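Local coordinates for protein NBR1 homolog (Arabidopsis thaliana, PDB 6TGS), which probably acts as an autophagy receptor in plants, targeting ubiquitinated protein aggregates for vacuolar degradation, and self-associates through its PB1 domain, at residues Ala7-Val12 with Leu82-Ile87; Gly29-Glu34 with Asn72-Val77; Leu54-Ser59 with Ile87-Gly92. The protein carries 3 engineered substitutions. One frame throughout, in Å; residues are numbered along the deposited sequence. Where two conformers were deposited one is given.

Contact 1 (Ala7-Val12 with Leu82-Ile87); sequences ALVVKV and LKFLKI
Val9 to Val12 run beside Phe84 to Ile87 in parallel register, pairing the first and last strands at the heart of the ubiquitin-like beta-grasp fold that PB1 domains share. The pairing gives the sheet two unlike faces. On one, Val10, Leu85, Val12 and Ile87 turn into the core. Here CG1 of Val10, anti to the backbone N (chi1 179°), meets CD1 of Ile87 at 3.9 Å. Val12 leans on Ile42 and Phe46 of helix 35-46, whereas Leu85 rests on Val77 of helix 71-79.

Leu8 meets the start of the partner strand differently. Its CD1 drops onto the backbone there, 3.3 Å from Lys83 O, while its CD2 lies 4.2 Å from CB of Leu85.

The other face is more polar and more open, and carries Val9, Lys11, Phe84 and Lys86. The extended chain of Lys11 passes the Phe84 ring at about a right angle, with CG in the ring plane at its edge; the closest carbon approaches of this pair are modelled too tightly to bear interpretation. CG of Phe84 is anti to its own backbone N (chi1 177°), which sets it beside the carbonyl carbon, on the side of the chain leading to Lys86; the N of Lys86 lies above one ring face, offset toward the rim. Val9 CG1 touches the same ring at CD1, at 4.3 Å. Unlike Lys11, Lys86 bends at its last torsion, and its NZ is hydrogen-bonded to Asn88 OD1.

Four backbone hydrogen bonds join the strands, and they tighten along the ladder. Val9 N reaches Lys83 O at a long 3.3 Å; at the far end, Ile87 N meets Lys11 O at 2.8 Å, with an N-H...O angle of 170°.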
ATOM      1  N   ALA A   7      11.449  -8.021   3.084  1.00 59.95           N
ATOM      2  CA  ALA A   7      10.505  -7.184   2.362  1.00 39.16           C
ATOM      3  C   ALA A   7       9.147  -7.152   3.058  1.00 47.31           C
ATOM      4  O   ALA A   7       8.783  -8.055   3.814  1.00 48.13           O
ATOM      5  CB  ALA A   7      10.354  -7.681   0.925  1.00 46.81           C
ATOM      6  N   LEU A   8       8.403  -6.074   2.803  1.00 36.74           N
ATOM      7  CA  LEU A   8       7.007  -5.995   3.208  1.00 34.31           C
ATOM      8  C   LEU A   8       6.140  -6.706   2.180  1.00 28.99           C
ATOM      9  O   LEU A   8       6.221  -6.414   0.986  1.00 26.05           O
ATOM     10  CB  LEU A   8       6.559  -4.538   3.344  1.00 32.92           C
ATOM     11  CG  LEU A   8       5.068  -4.274   3.610  1.00 38.25           C
ATOM     12  CD1 LEU A   8       4.676  -4.677   5.023  1.00 37.17           C
ATOM     13  CD2 LEU A   8       4.706  -2.815   3.347  1.00 35.42           C
ATOM     14  N   VAL A   9       5.310  -7.628   2.646  1.00 27.24           N
ATOM     15  CA  VAL A   9       4.317  -8.252   1.781  1.00 28.03           C
ATOM     16  C   VAL A   9       3.105  -7.329   1.715  1.00 21.75           C
ATOM     17  O   VAL A   9       2.536  -6.959   2.745  1.00 25.52           O
ATOM     18  CB  VAL A   9       3.926  -9.643   2.297  1.00 30.01           C
ATOM     19  CG1 VAL A   9       2.754 -10.185   1.500  1.00 25.26           C
ATOM     20  CG2 VAL A   9       5.113 -10.575   2.194  1.00 38.41           C
ATOM     21  N   VAL A  10       2.721  -6.955   0.499  1.00 17.24           N
ATOM     22  CA  VAL A  10       1.564  -6.096   0.271  1.00 18.52           C
ATOM     23  C   VAL A  10       0.520  -6.917  -0.468  1.00 20.25           C
ATOM     24  O   VAL A  10       0.821  -7.538  -1.490  1.00 23.20           O
ATOM     25  CB  VAL A  10       1.945  -4.832  -0.516  1.00 19.65           C
ATOM     26  CG1 VAL A  10       0.711  -3.961  -0.768  1.00 23.23           C
ATOM     27  CG2 VAL A  10       3.003  -4.048   0.242  1.00 20.52           C
ATOM     28  N   LYS A  11      -0.683  -6.957   0.069  1.00 16.64           N
ATOM     29  CA  LYS A  11      -1.857  -7.496  -0.651  1.00 17.25           C
ATOM     30  C   LYS A  11      -2.827  -6.376  -1.073  1.00 21.98           C
ATOM     31  O   LYS A  11      -3.126  -5.607  -0.197  1.00 22.11           O
ATOM     32  CB  LYS A  11      -2.502  -8.603   0.173  1.00 17.82           C
ATOM     33  CG  LYS A  11      -1.563  -9.759   0.456  1.00 23.72           C
ATOM     34  CD  LYS A  11      -2.207 -10.864   1.227  1.00 25.17           C
ATOM     35  CE  LYS A  11      -1.172 -11.779   1.838  1.00 37.53           C
ATOM     36  NZ  LYS A  11      -1.760 -12.633   2.893  1.00 45.57           N
ATOM     37  N   VAL A  12      -3.242  -6.360  -2.202  0.70 16.01           N
ATOM     38  CA  VAL A  12      -4.131  -5.301  -2.665  0.70 16.87           C
ATOM     39  C   VAL A  12      -5.433  -5.954  -3.096  0.70 16.21           C
ATOM     40  O   VAL A  12      -5.420  -6.975  -3.791  0.70 16.77           O
ATOM     41  CB  VAL A  12      -3.508  -4.497  -3.821  0.70 18.59           C
ATOM     42  CG1 VAL A  12      -4.414  -3.334  -4.185  0.70 18.51           C
ATOM     43  CG2 VAL A  12      -2.126  -3.990  -3.438  0.70 19.11           C
ATOM     44  N   LEU A  82       5.009  -2.886  10.630  1.00 59.78           N
ATOM     45  CA  LEU A  82       4.098  -3.852   9.970  1.00 56.29           C
ATOM     46  C   LEU A  82       4.920  -4.732   9.023  1.00 48.34           C
ATOM     47  O   LEU A  82       5.832  -4.197   8.372  1.00 53.56           O
ATOM     48  CB  LEU A  82       2.990  -3.099   9.225  1.00 43.40           C
ATOM     49  CG  LEU A  82       2.235  -2.055  10.047  1.00 58.86           C
ATOM     50  CD1 LEU A  82       1.004  -1.566   9.302  1.00 48.03           C
ATOM     51  CD2 LEU A  82       1.850  -2.613  11.408  1.00 59.25           C
ATOM     52  N   LYS A  83       4.557  -5.997   8.922  1.00 50.94           N
ATOM     53  CA  LYS A  83       5.241  -6.925   7.980  1.00 59.05           C
ATOM     54  C   LYS A  83       4.283  -7.347   6.879  1.00 53.08           C
ATOM     55  O   LYS A  83       4.743  -7.841   5.848  1.00 52.18           O
ATOM     56  CB  LYS A  83       5.576  -8.211   8.726  1.00 58.91           C
ATOM     57  CG  LYS A  83       6.348  -9.233   7.899  1.00 52.66           C
ATOM     58  CD  LYS A  83       6.475 -10.592   8.547  1.00 69.90           C
ATOM     59  CE  LYS A  83       7.307 -11.562   7.739  1.00 64.14           C
ATOM     60  NZ  LYS A  83       8.738 -11.175   7.720  1.00 68.07           N
ATOM     61  N   PHE A  84       3.110  -7.142   6.900  1.00 42.33           N
ATOM     62  CA  PHE A  84       1.891  -7.398   6.099  1.00 41.54           C
ATOM     63  C   PHE A  84       1.045  -6.132   6.090  1.00 36.93           C
ATOM     64  O   PHE A  84       0.866  -5.528   7.136  1.00 37.54           O
ATOM     65  CB  PHE A  84       1.155  -8.638   6.601  1.00 37.22           C
ATOM     66  CG  PHE A  84      -0.135  -8.933   5.887  1.00 50.94           C
ATOM     67  CD1 PHE A  84      -0.169  -9.040   4.509  1.00 47.89           C
ATOM     68  CD2 PHE A  84      -1.311  -9.116   6.593  1.00 52.82           C
ATOM     69  CE1 PHE A  84      -1.353  -9.312   3.848  1.00 47.73           C
ATOM     70  CE2 PHE A  84      -2.497  -9.387   5.930  1.00 48.62           C
ATOM     71  CZ  PHE A  84      -2.511  -9.496   4.560  1.00 41.61           C
ATOM     72  N   LEU A  85       0.767  -5.867   4.754  1.00 26.36           N
ATOM     73  CA  LEU A  85      -0.183  -4.767   4.544  1.00 27.31           C
ATOM     74  C   LEU A  85      -1.253  -5.216   3.561  1.00 23.31           C
ATOM     75  O   LEU A  85      -0.909  -5.606   2.481  1.00 30.33           O
ATOM     76  CB  LEU A  85       0.592  -3.559   4.038  1.00 22.37           C
ATOM     77  CG  LEU A  85      -0.236  -2.314   3.759  1.00 27.42           C
ATOM     78  CD1 LEU A  85      -0.889  -1.824   5.036  1.00 26.37           C
ATOM     79  CD2 LEU A  85       0.644  -1.233   3.167  1.00 26.59           C
ATOM     80  N   LYS A  86      -2.501  -5.158   3.985  1.00 20.82           N
ATOM     81  CA  LYS A  86      -3.606  -5.410   3.068  1.00 19.73           C
ATOM     82  C   LYS A  86      -4.278  -4.087   2.760  1.00 21.61           C
ATOM     83  O   LYS A  86      -4.836  -3.455   3.668  1.00 19.71           O
ATOM     84  CB  LYS A  86      -4.633  -6.384   3.629  1.00 20.72           C
ATOM     85  CG  LYS A  86      -5.757  -6.632   2.632  1.00 26.47           C
ATOM     86  CD  LYS A  86      -7.006  -7.198   3.273  1.00 32.15           C
ATOM     87  CE  LYS A  86      -7.954  -7.772   2.214  1.00 33.19           C
ATOM     88  NZ  LYS A  86      -9.088  -6.887   1.874  1.00 45.03           N
ATOM     89  N   ILE A  87      -4.248  -3.689   1.485  1.00 15.95           N
ATOM     90  CA  ILE A  87      -4.781  -2.404   1.027  1.00 16.50           C
ATOM     91  C   ILE A  87      -6.065  -2.652   0.246  1.00 17.25           C
ATOM     92  O   ILE A  87      -6.067  -3.392  -0.744  1.00 18.13           O
ATOM     93  CB  ILE A  87      -3.766  -1.655   0.150  1.00 18.46           C
ATOM     94  CG1 ILE A  87      -2.472  -1.352   0.907  1.00 21.52           C
ATOM     95  CG2 ILE A  87      -4.402  -0.382  -0.454  1.00 22.49           C
ATOM     96  CD1 ILE A  87      -1.398  -0.740   0.006  1.00 22.76           C
TER

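Contact 2 (Gly29-Glu34 with Asn72-Val77); sequences GQLDLE and NDLFDV
Leu31 and Leu74 supply the apolar part of this loop-to-helix contact, which belongs to the beta-grasp core of the PB1 domain, where the second helix packs on the loop into the first. No hydrogen bond crosses it. CB of Leu31 points toward the helix, and chi2 of -178° carries CD1 onward, anti to CA. This CD1 lies 4.3 Å from CD2 of Leu74 and 4.4 Å from CG1 of Val77, one turn further along the helix. The other branch of Leu74 works against backbone, its CD1 resting 3.8 Å from Glu34 C.

The second kind of contact is between a methylene and a ring, at the more exposed margin. Gln30 passes Phe75 at a slant, and its CG comes within 3.3 Å of ring atom CE1. The plane at the end of Gln30 is turned 75° from the ring.

Glu34 adds a local polar feature as N-cap of helix 35-46, its OE1 making, in the conformer given, a weak hydrogen bond to Ala36 N. The loop thus fills the angle between two helices and the sheet: Leu74 also packs on Met35 and Leu38 of helix 35-46, while Leu31 and Val77 both reach Leu8 of strand 8-14.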
ATOM      1  N   GLY A  29      14.672   0.255   7.533  1.00 51.51           N
ATOM      2  CA  GLY A  29      13.361  -0.344   7.787  1.00 59.79           C
ATOM      3  C   GLY A  29      12.343   0.415   6.959  1.00 54.84           C
ATOM      4  O   GLY A  29      11.227  -0.063   6.850  1.00 59.86           O
ATOM      5  N   GLN A  30      12.783   1.507   6.352  1.00 40.26           N
ATOM      6  CA  GLN A  30      11.920   2.330   5.468  1.00 53.88           C
ATOM      7  C   GLN A  30      11.603   1.558   4.183  1.00 47.44           C
ATOM      8  O   GLN A  30      12.509   0.909   3.651  1.00 46.30           O
ATOM      9  CB  GLN A  30      12.722   3.555   5.027  1.00 53.01           C
ATOM     10  CG  GLN A  30      12.481   4.804   5.850  1.00 64.90           C
ATOM     11  CD  GLN A  30      12.925   6.013   5.066  1.00 68.61           C
ATOM     12  OE1 GLN A  30      14.009   6.549   5.275  1.00 66.61           O
ATOM     13  NE2 GLN A  30      12.086   6.440   4.137  1.00 66.63           N
ATOM     14  N   LEU A  31      10.369   1.673   3.688  1.00 48.66           N
ATOM     15  CA  LEU A  31       9.983   1.001   2.422  1.00 41.84           C
ATOM     16  C   LEU A  31      10.767   1.606   1.255  1.00 39.01           C
ATOM     17  O   LEU A  31      10.834   2.837   1.209  1.00 41.95           O
ATOM     18  CB  LEU A  31       8.472   1.153   2.224  1.00 47.42           C
ATOM     19  CG  LEU A  31       7.591   0.240   3.073  1.00 50.88           C
ATOM     20  CD1 LEU A  31       6.122   0.458   2.743  1.00 38.73           C
ATOM     21  CD2 LEU A  31       7.968  -1.218   2.876  1.00 43.01           C
ATOM     22  N   ASP A  32      11.167   0.895   0.361  0.60 38.63           N
ATOM     23  CA  ASP A  32      11.714   1.435  -0.883  0.60 42.13           C
ATOM     24  C   ASP A  32      10.584   1.644  -1.893  0.60 39.69           C
ATOM     25  O   ASP A  32      10.534   1.035  -2.960  0.60 39.80           O
ATOM     26  CB  ASP A  32      12.798   0.513  -1.432  0.60 43.67           C
ATOM     27  CG  ASP A  32      13.679   1.192  -2.470  0.60 49.13           C
ATOM     28  OD1 ASP A  32      13.398   2.356  -2.826  0.60 54.82           O
ATOM     29  OD2 ASP A  32      14.654   0.561  -2.933  0.60 50.96           O
ATOM     30  N   LEU A  33       9.656   2.525  -1.520  0.60 38.64           N
ATOM     31  CA  LEU A  33       8.481   2.805  -2.331  0.60 36.40           C
ATOM     32  C   LEU A  33       7.811   4.072  -1.820  0.60 36.75           C
ATOM     33  O   LEU A  33       7.714   4.282  -0.606  0.60 33.43           O
ATOM     34  CB  LEU A  33       7.489   1.633  -2.295  0.60 34.43           C
ATOM     35  CG  LEU A  33       6.397   1.614  -3.369  0.60 29.62           C
ATOM     36  CD1 LEU A  33       6.997   1.438  -4.751  0.60 27.93           C
ATOM     37  CD2 LEU A  33       5.396   0.510  -3.091  0.60 28.07           C
ATOM     38  N   GLU A  34       7.356   4.908  -2.748  0.60 33.69           N
ATOM     39  CA  GLU A  34       6.570   6.098  -2.448  0.60 31.90           C
ATOM     40  C   GLU A  34       5.182   5.953  -3.068  0.60 30.88           C
ATOM     41  O   GLU A  34       4.896   4.990  -3.792  0.60 26.81           O
ATOM     42  CB  GLU A  34       7.271   7.364  -2.955  0.60 33.79           C
ATOM     43  CG  GLU A  34       7.583   7.343  -4.443  0.60 35.57           C
ATOM     44  CD  GLU A  34       7.513   8.717  -5.074  0.60 40.91           C
ATOM     45  OE1 GLU A  34       6.445   9.363  -4.981  0.60 38.69           O
ATOM     46  OE2 GLU A  34       8.525   9.155  -5.662  0.60 52.51           O
ATOM     47  N   ASN A  72       3.912  10.341   4.033  1.00 29.69           N
ATOM     48  CA  ASN A  72       4.035  10.163   5.474  1.00 24.57           C
ATOM     49  C   ASN A  72       3.224   8.973   5.965  1.00 23.01           C
ATOM     50  O   ASN A  72       3.642   8.284   6.906  1.00 27.07           O
ATOM     51  CB  ASN A  72       3.608  11.438   6.202  1.00 31.03           C
ATOM     52  CG  ASN A  72       4.522  12.607   5.901  1.00 39.35           C
ATOM     53  OD1 ASN A  72       5.744  12.485   5.979  1.00 40.50           O
ATOM     54  ND2 ASN A  72       3.937  13.748   5.557  1.00 47.46           N
ATOM     55  N   ASP A  73       2.064   8.720   5.354  1.00 22.03           N
ATOM     56  CA  ASP A  73       1.278   7.543   5.701  1.00 20.81           C
ATOM     57  C   ASP A  73       2.015   6.251   5.353  1.00 21.65           C
ATOM     58  O   ASP A  73       1.879   5.250   6.061  1.00 21.44           O
ATOM     59  CB  ASP A  73      -0.067   7.564   4.981  1.00 26.00           C
ATOM     60  CG  ASP A  73      -0.871   8.796   5.294  1.00 30.00           C
ATOM     61  OD1 ASP A  73      -1.036   9.115   6.496  1.00 27.40           O
ATOM     62  OD2 ASP A  73      -1.346   9.436   4.343  1.00 25.13           O
ATOM     63  N   LEU A  74       2.749   6.248   4.239  1.00 23.41           N
ATOM     64  CA  LEU A  74       3.489   5.041   3.866  1.00 25.87           C
ATOM     65  C   LEU A  74       4.736   4.884   4.714  1.00 31.93           C
ATOM     66  O   LEU A  74       5.095   3.763   5.110  1.00 36.20           O
ATOM     67  CB  LEU A  74       3.854   5.069   2.384  1.00 33.87           C
ATOM     68  CG  LEU A  74       2.858   4.431   1.431  1.00 35.56           C
ATOM     69  CD1 LEU A  74       3.287   4.737  -0.008  1.00 48.77           C
ATOM     70  CD2 LEU A  74       2.774   2.936   1.697  1.00 38.17           C
ATOM     71  N   PHE A  75       5.431   5.989   4.990  1.00 35.99           N
ATOM     72  CA  PHE A  75       6.551   5.968   5.922  1.00 38.58           C
ATOM     73  C   PHE A  75       6.136   5.368   7.258  1.00 43.02           C
ATOM     74  O   PHE A  75       6.890   4.608   7.875  1.00 37.17           O
ATOM     75  CB  PHE A  75       7.089   7.387   6.110  1.00 40.14           C
ATOM     76  CG  PHE A  75       8.317   7.478   6.971  1.00 49.72           C
ATOM     77  CD1 PHE A  75       9.556   7.098   6.483  1.00 58.71           C
ATOM     78  CD2 PHE A  75       8.241   7.983   8.256  1.00 57.99           C
ATOM     79  CE1 PHE A  75      10.690   7.198   7.275  1.00 59.60           C
ATOM     80  CE2 PHE A  75       9.380   8.093   9.044  1.00 60.28           C
ATOM     81  CZ  PHE A  75      10.598   7.688   8.556  1.00 64.24           C
ATOM     82  N   ASP A  76       4.922   5.681   7.705  1.00 30.11           N
ATOM     83  CA  ASP A  76       4.447   5.187   8.984  1.00 31.86           C
ATOM     84  C   ASP A  76       4.024   3.724   8.954  1.00 32.40           C
ATOM     85  O   ASP A  76       3.862   3.122  10.020  1.00 27.92           O
ATOM     86  CB  ASP A  76       3.296   6.053   9.472  1.00 27.34           C
ATOM     87  CG  ASP A  76       3.294   6.189  10.977  1.00 40.88           C
ATOM     88  OD1 ASP A  76       4.335   6.602  11.531  1.00 48.17           O
ATOM     89  OD2 ASP A  76       2.262   5.880  11.604  1.00 36.22           O
ATOM     90  N   VAL A  77       3.890   3.094   7.804  1.00 30.42           N
ATOM     91  CA  VAL A  77       3.681   1.623   7.773  1.00 32.71           C
ATOM     92  C   VAL A  77       4.949   0.955   8.313  1.00 40.53           C
ATOM     93  O   VAL A  77       4.847   0.038   9.103  1.00 41.35           O
ATOM     94  CB  VAL A  77       3.340   1.145   6.355  1.00 30.96           C
ATOM     95  CG1 VAL A  77       3.523  -0.353   6.200  1.00 31.44           C
ATOM     96  CG2 VAL A  77       1.932   1.552   5.958  1.00 23.65           C
TER

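Contact 3 (Leu54-Ser59 with Ile87-Gly92); sequences LSLTYS and INVNAG
Leu56 and Val89 lie side by side and point the same way, into the core, as a non-hydrogen-bonded antiparallel pair. The contact runs through the branch tips, CD2 of Leu56 meeting CG2 of Val89 at 3.8 Å. Nearer the backbone, CB of Leu56 receives CG2 of Ile87 at 3.9 Å, so this leucine is flanked by two branched residues of the opposite strand. Helix 35-46 lies over this face: Ile42 touches both Leu56 and Val89. Toward the C-terminal end of strand 84-90, Leu54 continues the apolar line, its CD2 approaching CB of Ala91.

These residues join strand 55-59 to strand 84-90, which in the beta-grasp sheet of the PB1 domain has strand 8-14 along its other edge. The strand directions are 148° apart, and Ser55 with Asn90 and Thr57 with Asn88 are hydrogen-bonded pairs, each held by two backbone bonds. The shortest links Ser55 N to Asn90 O at 2.7 Å.

The side chains of these two pairs occupy the opposite, more polar face. Thr57 and Asn88 cross obliquely, with OG1 of Thr57 3.8 Å from CB of Asn88. At chi1 53°, OG1 takes the crowded position between the backbone N and the carbonyl carbon, from which it engages two waters. One bridges weakly to ND2 of Asn88; OD1 of the same amide is hydrogen-bonded to Lys86 NZ. The other water has four hydrogen-bonding partners. It lies 2.7 Å from Thr57 OG1 and is also bonded to Ser55 OG. It donates to Ser55 O and accepts from Asn90 ND2, the latter at 2.9 Å.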
ATOM      1  N   LEU A  54      -7.583   7.426  -6.293  1.00 22.91           N
ATOM      2  CA  LEU A  54      -7.980   6.160  -5.699  1.00 22.06           C
ATOM      3  C   LEU A  54      -7.996   6.292  -4.189  1.00 21.79           C
ATOM      4  O   LEU A  54      -7.109   6.920  -3.611  1.00 30.93           O
ATOM      5  CB  LEU A  54      -7.000   5.060  -6.095  1.00 23.44           C
ATOM      6  CG  LEU A  54      -6.774   4.887  -7.599  1.00 24.64           C
ATOM      7  CD1 LEU A  54      -5.631   3.926  -7.868  1.00 24.08           C
ATOM      8  CD2 LEU A  54      -8.039   4.373  -8.231  1.00 25.20           C
ATOM      9  N   SER A  55      -8.991   5.702  -3.552  1.00 21.03           N
ATOM     10  CA  SER A  55      -8.969   5.565  -2.104  1.00 21.97           C
ATOM     11  C   SER A  55      -8.216   4.281  -1.759  1.00 19.68           C
ATOM     12  O   SER A  55      -8.654   3.186  -2.123  1.00 21.82           O
ATOM     13  CB  SER A  55     -10.386   5.549  -1.528  1.00 29.19           C
ATOM     14  OG  SER A  55     -10.418   4.965  -0.237  1.00 34.42           O
ATOM     15  N   LEU A  56      -7.091   4.417  -1.061  1.00 16.32           N
ATOM     16  CA  LEU A  56      -6.254   3.297  -0.649  1.00 18.71           C
ATOM     17  C   LEU A  56      -6.304   3.234   0.871  1.00 18.59           C
ATOM     18  O   LEU A  56      -5.826   4.153   1.541  1.00 18.92           O
ATOM     19  CB  LEU A  56      -4.822   3.477  -1.147  1.00 19.64           C
ATOM     20  CG  LEU A  56      -4.707   3.752  -2.654  1.00 22.15           C
ATOM     21  CD1 LEU A  56      -3.242   3.953  -3.077  1.00 24.66           C
ATOM     22  CD2 LEU A  56      -5.340   2.607  -3.411  1.00 16.79           C
ATOM     23  N   THR A  57      -6.928   2.183   1.417  1.00 14.10           N
ATOM     24  CA  THR A  57      -7.138   2.106   2.857  1.00 15.46           C
ATOM     25  C   THR A  57      -6.658   0.773   3.413  1.00 20.21           C
ATOM     26  O   THR A  57      -6.667  -0.242   2.713  1.00 18.19           O
ATOM     27  CB  THR A  57      -8.625   2.290   3.226  1.00 20.25           C
ATOM     28  OG1 THR A  57      -9.442   1.367   2.494  1.00 21.55           O
ATOM     29  CG2 THR A  57      -9.068   3.731   2.926  1.00 18.63           C
ATOM     30  N   TYR A  58      -6.247   0.771   4.682  1.00 14.85           N
ATOM     31  CA  TYR A  58      -6.059  -0.480   5.402  1.00 15.25           C
ATOM     32  C   TYR A  58      -6.670  -0.372   6.788  1.00 17.59           C
ATOM     33  O   TYR A  58      -6.891   0.729   7.290  1.00 17.22           O
ATOM     34  CB  TYR A  58      -4.583  -0.878   5.501  1.00 17.58           C
ATOM     35  CG  TYR A  58      -3.665  -0.024   6.351  1.00 17.86           C
ATOM     36  CD1 TYR A  58      -3.423  -0.345   7.691  1.00 18.26           C
ATOM     37  CD2 TYR A  58      -2.974   1.054   5.796  1.00 19.33           C
ATOM     38  CE1 TYR A  58      -2.535   0.402   8.455  1.00 17.69           C
ATOM     39  CE2 TYR A  58      -2.086   1.803   6.549  1.00 21.17           C
ATOM     40  CZ  TYR A  58      -1.878   1.472   7.886  1.00 25.20           C
ATOM     41  OH  TYR A  58      -0.998   2.217   8.646  1.00 25.47           O
ATOM     42  N   SER A  59      -6.988  -1.527   7.383  1.00 16.69           N
ATOM     43  CA  SER A  59      -7.570  -1.566   8.726  1.00 16.45           C
ATOM     44  C   SER A  59      -6.479  -1.820   9.751  1.00 20.76           C
ATOM     45  O   SER A  59      -5.787  -2.844   9.691  1.00 25.36           O
ATOM     46  CB  SER A  59      -8.678  -2.617   8.845  1.00 23.92           C
ATOM     47  OG  SER A  59      -9.647  -2.464   7.827  1.00 25.16           O
ATOM     48  N   ILE A  87      -4.248  -3.689   1.485  1.00 15.95           N
ATOM     49  CA  ILE A  87      -4.781  -2.404   1.027  1.00 16.50           C
ATOM     50  C   ILE A  87      -6.065  -2.652   0.246  1.00 17.25           C
ATOM     51  O   ILE A  87      -6.067  -3.392  -0.744  1.00 18.13           O
ATOM     52  CB  ILE A  87      -3.766  -1.655   0.150  1.00 18.46           C
ATOM     53  CG1 ILE A  87      -2.472  -1.352   0.907  1.00 21.52           C
ATOM     54  CG2 ILE A  87      -4.402  -0.382  -0.454  1.00 22.49           C
ATOM     55  CD1 ILE A  87      -1.398  -0.740   0.006  1.00 22.76           C
ATOM     56  N   ASN A  88      -7.161  -2.011   0.658  1.00 15.76           N
ATOM     57  CA  ASN A  88      -8.371  -2.041  -0.142  1.00 16.84           C
ATOM     58  C   ASN A  88      -8.375  -0.841  -1.084  1.00 19.19           C
ATOM     59  O   ASN A  88      -8.092   0.291  -0.663  1.00 19.80           O
ATOM     60  CB  ASN A  88      -9.624  -2.000   0.742  1.00 19.49           C
ATOM     61  CG  ASN A  88      -9.917  -3.326   1.424  1.00 36.15           C
ATOM     62  OD1 ASN A  88      -9.485  -4.380   0.971  1.00 30.14           O
ATOM     63  ND2 ASN A  88     -10.669  -3.274   2.518  1.00 45.67           N
ATOM     64  N   VAL A  89      -8.739  -1.076  -2.347  1.00 16.86           N
ATOM     65  CA  VAL A  89      -8.760  -0.033  -3.375  1.00 18.36           C
ATOM     66  C   VAL A  89     -10.196   0.301  -3.709  1.00 18.94           C
ATOM     67  O   VAL A  89     -10.973  -0.582  -4.085  1.00 20.79           O
ATOM     68  CB  VAL A  89      -8.038  -0.474  -4.667  1.00 19.48           C
ATOM     69  CG1 VAL A  89      -8.084   0.664  -5.693  1.00 20.33           C
ATOM     70  CG2 VAL A  89      -6.635  -0.858  -4.379  1.00 20.62           C
ATOM     71  N   ASN A  90     -10.555   1.570  -3.606  1.00 19.33           N
ATOM     72  CA  ASN A  90     -11.844   2.008  -4.103  1.00 25.62           C
ATOM     73  C   ASN A  90     -11.645   3.194  -5.028  1.00 32.80           C
ATOM     74  O   ASN A  90     -10.780   4.044  -4.795  1.00 28.62           O
ATOM     75  CB  ASN A  90     -12.787   2.360  -2.961  1.00 32.46           C
ATOM     76  CG  ASN A  90     -13.258   1.140  -2.223  1.00 30.94           C
ATOM     77  OD1 ASN A  90     -14.262   0.531  -2.590  1.00 45.96           O
ATOM     78  ND2 ASN A  90     -12.528   0.756  -1.185  1.00 30.36           N
ATOM     79  N   ALA A  91     -12.429   3.232  -6.094  1.00 34.48           N
ATOM     80  CA  ALA A  91     -12.275   4.244  -7.120  1.00 36.31           C
ATOM     81  C   ALA A  91     -13.491   5.160  -7.138  1.00 49.50           C
ATOM     82  O   ALA A  91     -14.610   4.739  -6.829  1.00 51.30           O
ATOM     83  CB  ALA A  91     -12.075   3.599  -8.491  1.00 37.17           C
ATOM     84  N   GLY A  92     -13.256   6.417  -7.501  1.00 53.73           N
ATOM     85  CA  GLY A  92     -14.295   7.427  -7.485  1.00 49.45           C
ATOM     86  C   GLY A  92     -14.066   8.466  -6.403  1.00 68.95           C
ATOM     87  O   GLY A  92     -13.498   8.167  -5.350  1.00 70.10           O
TER
HETATM   88  O   HOH W   1     -10.355   2.142   0.087  1.00 22.07           O
HETATM   89  O   HOH W   2      -9.695  -0.749   4.473  1.00 30.70           O

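From the N terminus, segment 7-12 opens the longest loop, which contact 1 closes when the chain returns as its last strand. Within it, loop 29-34 waits for helix 71-79, and contact 2 closes that smaller loop, nesting wholly inside contact 1. Strand 55-59, itself within both loops, opens a third that ends only at 87-92, beyond the ends of the other two, so contact 3 crosses each. Contacts 1 and 3 share Ile87 and build the sheet on either edge of strand 84-90; contact 2 ties helix 71-79 to the loop leading into helix 35-46. Leu8 joins contacts 1 and 2 by packing on Leu31 and Val77, while Tyr58 packs against Leu85, Leu82 and Val77.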